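Local coordinates for protein glycerate 2-kinase (Pyrococcus horikoshii, PDB 1X3L) that catalyses the ATP-dependent, magnesium-assisted phosphorylation of D-glycerate to 2-phosphoglycerate, and also accepts other nucleotides or pyrophosphate as phosphate donor, at residues A[211-221]-A[245-256]. Residues are numbered along the deposited sequence; the frame is centred on the assembly and turned at random.
With EDO (1,2-ethanediol), chain D; EDO (1,2-ethanediol), chain F.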
# COMPACT_ATOMS: atom_id res chain seq x y z
N VAL A 211 14.43 -1.65 7.27
CA VAL A 211 14.29 -3.07 7.54
C VAL A 211 15.52 -3.83 7.05
O VAL A 211 16.25 -3.35 6.18
CB VAL A 211 13.03 -3.67 6.86
CG1 VAL A 211 11.77 -3.05 7.45
CG2 VAL A 211 13.09 -3.43 5.36
N LYS A 212 15.74 -5.01 7.62
CA LYS A 212 16.89 -5.80 7.23
C LYS A 212 16.88 -6.14 5.75
O LYS A 212 15.83 -6.18 5.11
CB LYS A 212 16.94 -7.10 8.04
CG LYS A 212 17.11 -6.88 9.54
CD LYS A 212 17.41 -8.19 10.27
CE LYS A 212 16.23 -9.15 10.21
NZ LYS A 212 15.01 -8.56 10.83
N ASP A 213 18.08 -6.36 5.21
CA ASP A 213 18.26 -6.74 3.81
C ASP A 213 19.28 -7.88 3.80
O ASP A 213 20.48 -7.65 3.96
CB ASP A 213 18.78 -5.58 2.98
CG ASP A 213 19.31 -6.03 1.62
OD1 ASP A 213 18.80 -7.04 1.10
OD2 ASP A 213 20.23 -5.38 1.08
N PRO A 214 18.80 -9.12 3.62
CA PRO A 214 19.67 -10.29 3.60
C PRO A 214 20.61 -10.39 2.39
O PRO A 214 21.62 -11.08 2.45
CB PRO A 214 18.68 -11.46 3.66
CG PRO A 214 17.51 -10.91 2.91
CD PRO A 214 17.39 -9.51 3.47
N THR A 215 20.28 -9.70 1.30
CA THR A 215 21.14 -9.75 0.12
C THR A 215 22.51 -9.12 0.39
O THR A 215 22.66 -8.30 1.31
CB THR A 215 20.49 -9.07 -1.10
OG1 THR A 215 20.37 -7.66 -0.87
CG2 THR A 215 19.11 -9.66 -1.35
N THR A 216 23.50 -9.49 -0.41
CA THR A 216 24.86 -9.00 -0.23
C THR A 216 25.44 -8.39 -1.49
O THR A 216 24.81 -8.40 -2.55
CB THR A 216 25.78 -10.15 0.18
OG1 THR A 216 25.78 -11.14 -0.86
CG2 THR A 216 25.29 -10.79 1.47
N PHE A 217 26.65 -7.85 -1.37
CA PHE A 217 27.35 -7.26 -2.50
C PHE A 217 27.61 -8.37 -3.51
O PHE A 217 27.56 -8.17 -4.72
CB PHE A 217 28.68 -6.64 -2.06
CG PHE A 217 28.53 -5.31 -1.38
CD1 PHE A 217 28.10 -4.20 -2.09
CD2 PHE A 217 28.82 -5.16 -0.03
CE1 PHE A 217 27.96 -2.96 -1.47
CE2 PHE A 217 28.68 -3.93 0.61
CZ PHE A 217 28.25 -2.83 -0.12
N GLU A 218 27.89 -9.56 -2.99
CA GLU A 218 28.15 -10.71 -3.84
C GLU A 218 26.90 -11.06 -4.65
O GLU A 218 26.99 -11.38 -5.83
CB GLU A 218 28.58 -11.90 -2.98
CG GLU A 218 29.07 -13.11 -3.75
CD GLU A 218 29.86 -14.06 -2.88
OE1 GLU A 218 30.90 -13.64 -2.33
OE2 GLU A 218 29.44 -15.23 -2.73
N ASP A 219 25.74 -10.97 -4.01
CA ASP A 219 24.48 -11.25 -4.70
C ASP A 219 24.28 -10.22 -5.81
O ASP A 219 23.86 -10.55 -6.91
CB ASP A 219 23.28 -11.19 -3.74
CG ASP A 219 23.26 -12.34 -2.76
OD1 ASP A 219 23.73 -13.44 -3.11
OD2 ASP A 219 22.75 -12.16 -1.63
N ALA A 220 24.60 -8.96 -5.51
CA ALA A 220 24.45 -7.89 -6.48
C ALA A 220 25.35 -8.10 -7.70
O ALA A 220 24.93 -7.88 -8.84
CB ALA A 220 24.76 -6.55 -5.83
N LYS A 221 26.59 -8.52 -7.46
CA LYS A 221 27.52 -8.76 -8.56
C LYS A 221 27.05 -9.94 -9.41
O LYS A 221 27.03 -9.86 -10.64
CB LYS A 221 28.93 -9.03 -8.03
CG LYS A 221 29.99 -9.12 -9.13
CD LYS A 221 31.39 -9.28 -8.56
CE LYS A 221 32.44 -9.35 -9.67
NZ LYS A 221 33.81 -9.57 -9.13
N LEU A 245 32.79 -5.75 -1.76
CA LEU A 245 33.29 -7.12 -1.71
C LEU A 245 34.59 -7.18 -0.90
O LEU A 245 34.87 -8.18 -0.24
CB LEU A 245 33.55 -7.64 -3.12
CG LEU A 245 32.31 -7.88 -3.98
CD1 LEU A 245 32.75 -8.35 -5.36
CD2 LEU A 245 31.42 -8.93 -3.32
N ARG A 246 35.37 -6.10 -0.94
CA ARG A 246 36.62 -6.06 -0.20
C ARG A 246 36.36 -5.69 1.26
O ARG A 246 37.26 -5.76 2.10
CB ARG A 246 37.59 -5.05 -0.83
CG ARG A 246 38.20 -5.51 -2.15
CD ARG A 246 39.39 -4.63 -2.53
NE ARG A 246 38.99 -3.35 -3.12
CZ ARG A 246 38.56 -3.21 -4.37
NH1 ARG A 246 38.46 -4.26 -5.17
NH2 ARG A 246 38.23 -2.01 -4.82
N GLY A 247 35.13 -5.28 1.57
CA GLY A 247 34.80 -4.92 2.93
C GLY A 247 35.17 -3.48 3.27
O GLY A 247 35.24 -3.12 4.44
N GLU A 248 35.41 -2.67 2.25
CA GLU A 248 35.77 -1.27 2.44
C GLU A 248 34.56 -0.39 2.75
O GLU A 248 34.69 0.70 3.31
CB GLU A 248 36.49 -0.74 1.20
CG GLU A 248 37.87 -1.36 1.00
CD GLU A 248 38.46 -1.03 -0.35
OE1 GLU A 248 38.16 0.06 -0.88
OE2 GLU A 248 39.23 -1.86 -0.88
N VAL A 249 33.37 -0.86 2.37
CA VAL A 249 32.15 -0.11 2.63
C VAL A 249 31.17 -1.03 3.35
O VAL A 249 31.17 -2.25 3.14
CB VAL A 249 31.51 0.43 1.33
CG1 VAL A 249 32.45 1.44 0.69
CG2 VAL A 249 31.22 -0.70 0.37
N GLU A 250 30.33 -0.46 4.21
CA GLU A 250 29.39 -1.25 4.98
C GLU A 250 28.32 -1.93 4.14
O GLU A 250 27.89 -1.42 3.10
CB GLU A 250 28.74 -0.40 6.07
CG GLU A 250 29.76 0.20 7.05
CD GLU A 250 29.12 1.00 8.17
OE1 GLU A 250 27.93 1.39 8.02
OE2 GLU A 250 29.80 1.25 9.19
N GLU A 251 27.91 -3.10 4.61
CA GLU A 251 26.89 -3.90 3.96
C GLU A 251 25.53 -3.31 4.33
O GLU A 251 25.45 -2.43 5.20
CB GLU A 251 27.03 -5.35 4.45
CG GLU A 251 26.02 -6.33 3.91
CD GLU A 251 26.10 -6.49 2.41
OE1 GLU A 251 27.03 -7.16 1.91
OE2 GLU A 251 25.21 -5.93 1.73
N THR A 252 24.46 -3.75 3.67
CA THR A 252 23.12 -3.28 4.00
C THR A 252 22.80 -3.93 5.35
O THR A 252 23.45 -4.90 5.74
CB THR A 252 22.08 -3.70 2.94
OG1 THR A 252 22.27 -5.07 2.59
CG2 THR A 252 22.20 -2.84 1.69
N LEU A 253 21.82 -3.39 6.07
CA LEU A 253 21.46 -3.92 7.38
C LEU A 253 21.20 -5.43 7.37
O LEU A 253 20.37 -5.92 6.60
CB LEU A 253 20.22 -3.20 7.94
CG LEU A 253 19.80 -3.64 9.34
CD1 LEU A 253 20.94 -3.38 10.31
CD2 LEU A 253 18.55 -2.90 9.77
N LYS A 254 21.91 -6.16 8.23
CA LYS A 254 21.77 -7.61 8.31
C LYS A 254 21.10 -8.08 9.60
O LYS A 254 20.45 -9.12 9.62
CB LYS A 254 23.15 -8.27 8.20
CG LYS A 254 23.83 -8.09 6.84
CD LYS A 254 23.21 -9.01 5.79
CE LYS A 254 23.69 -8.65 4.39
NZ LYS A 254 23.18 -7.30 3.96
N GLU A 255 21.24 -7.30 10.66
CA GLU A 255 20.67 -7.65 11.96
C GLU A 255 19.60 -6.68 12.43
O GLU A 255 19.46 -5.58 11.89
CB GLU A 255 21.79 -7.70 13.01
CG GLU A 255 22.96 -8.60 12.66
CD GLU A 255 22.64 -10.07 12.87
OE1 GLU A 255 22.39 -10.46 14.03
OE2 GLU A 255 22.64 -10.83 11.88
N ASP A 256 18.84 -7.09 13.44
CA ASP A 256 17.79 -6.25 14.00
C ASP A 256 18.42 -5.21 14.91
O ASP A 256 19.41 -5.48 15.58
CB ASP A 256 16.80 -7.10 14.82
CG ASP A 256 15.79 -7.83 13.95
OD1 ASP A 256 15.01 -7.15 13.25
OD2 ASP A 256 15.77 -9.08 13.97
C1 EDO D . 15.30 -2.56 12.57
O1 EDO D . 15.38 -2.99 13.94
C2 EDO D . 15.15 -3.77 11.64
O2 EDO D . 13.96 -4.50 11.97
C1 EDO F . 34.88 -9.52 -13.02
O1 EDO F . 34.78 -10.22 -11.78
C2 EDO F . 35.50 -8.14 -12.80
O2 EDO F . 35.60 -7.44 -14.04
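Two loops, 211-216 and 247-256, run antiparallel in a mixed contact: a polar network surrounds D213, T252 and K254, and F217 and L245 form an apolar patch where helix 217-226 meets the end of helix 235-246. They lead into and out of the helical segment between strands 188-194 and 260-266, neighbours in the six-stranded parallel sheet. The backbone link is nearly straight: D213 N donates to L253 O at 2.7 Å with an N-H...O angle of 171°. D213 also opens an Asx turn, its OD1 receiving the N and OG1 of T215, which leaves OD2 turned to T252; T252 OG1 donates to D213 OD2 at 2.6 Å, from above the carboxylate plane. K254 leaves its backbone pointing away, but bends at chi2 and chi4 (-67°) and brings NZ back across the loop. There NZ donates to D213 O at 2.7 Å, almost head-on to the carbonyl, and also to T215 O and T252 O, with E251 OE2 as salt-bridge partner. A methionine in its place would probably leave the carbonyls of D213 and T215 without their shared donor and the E251 carboxylate without this positive mate. E251 OE2 is held too by T252 N and by H172, outside these two segments, while OE1 lies 3.3 Å from F217 CD2 and takes only a weak bond from F217 N. At the helix start T216 N donates to D219 OD2 and D219 N to T216 OG1, a capping box. F217 CB lies 3.8 Å from L245 CD2, and the ring has E250 O at its edge, V249 CG2 3.7 Å from CZ, and H172 edge-to-face. At the far end, K212 NZ meets D256 OD1 at 2.8 Å in a salt bridge, 42° out of the carboxylate plane.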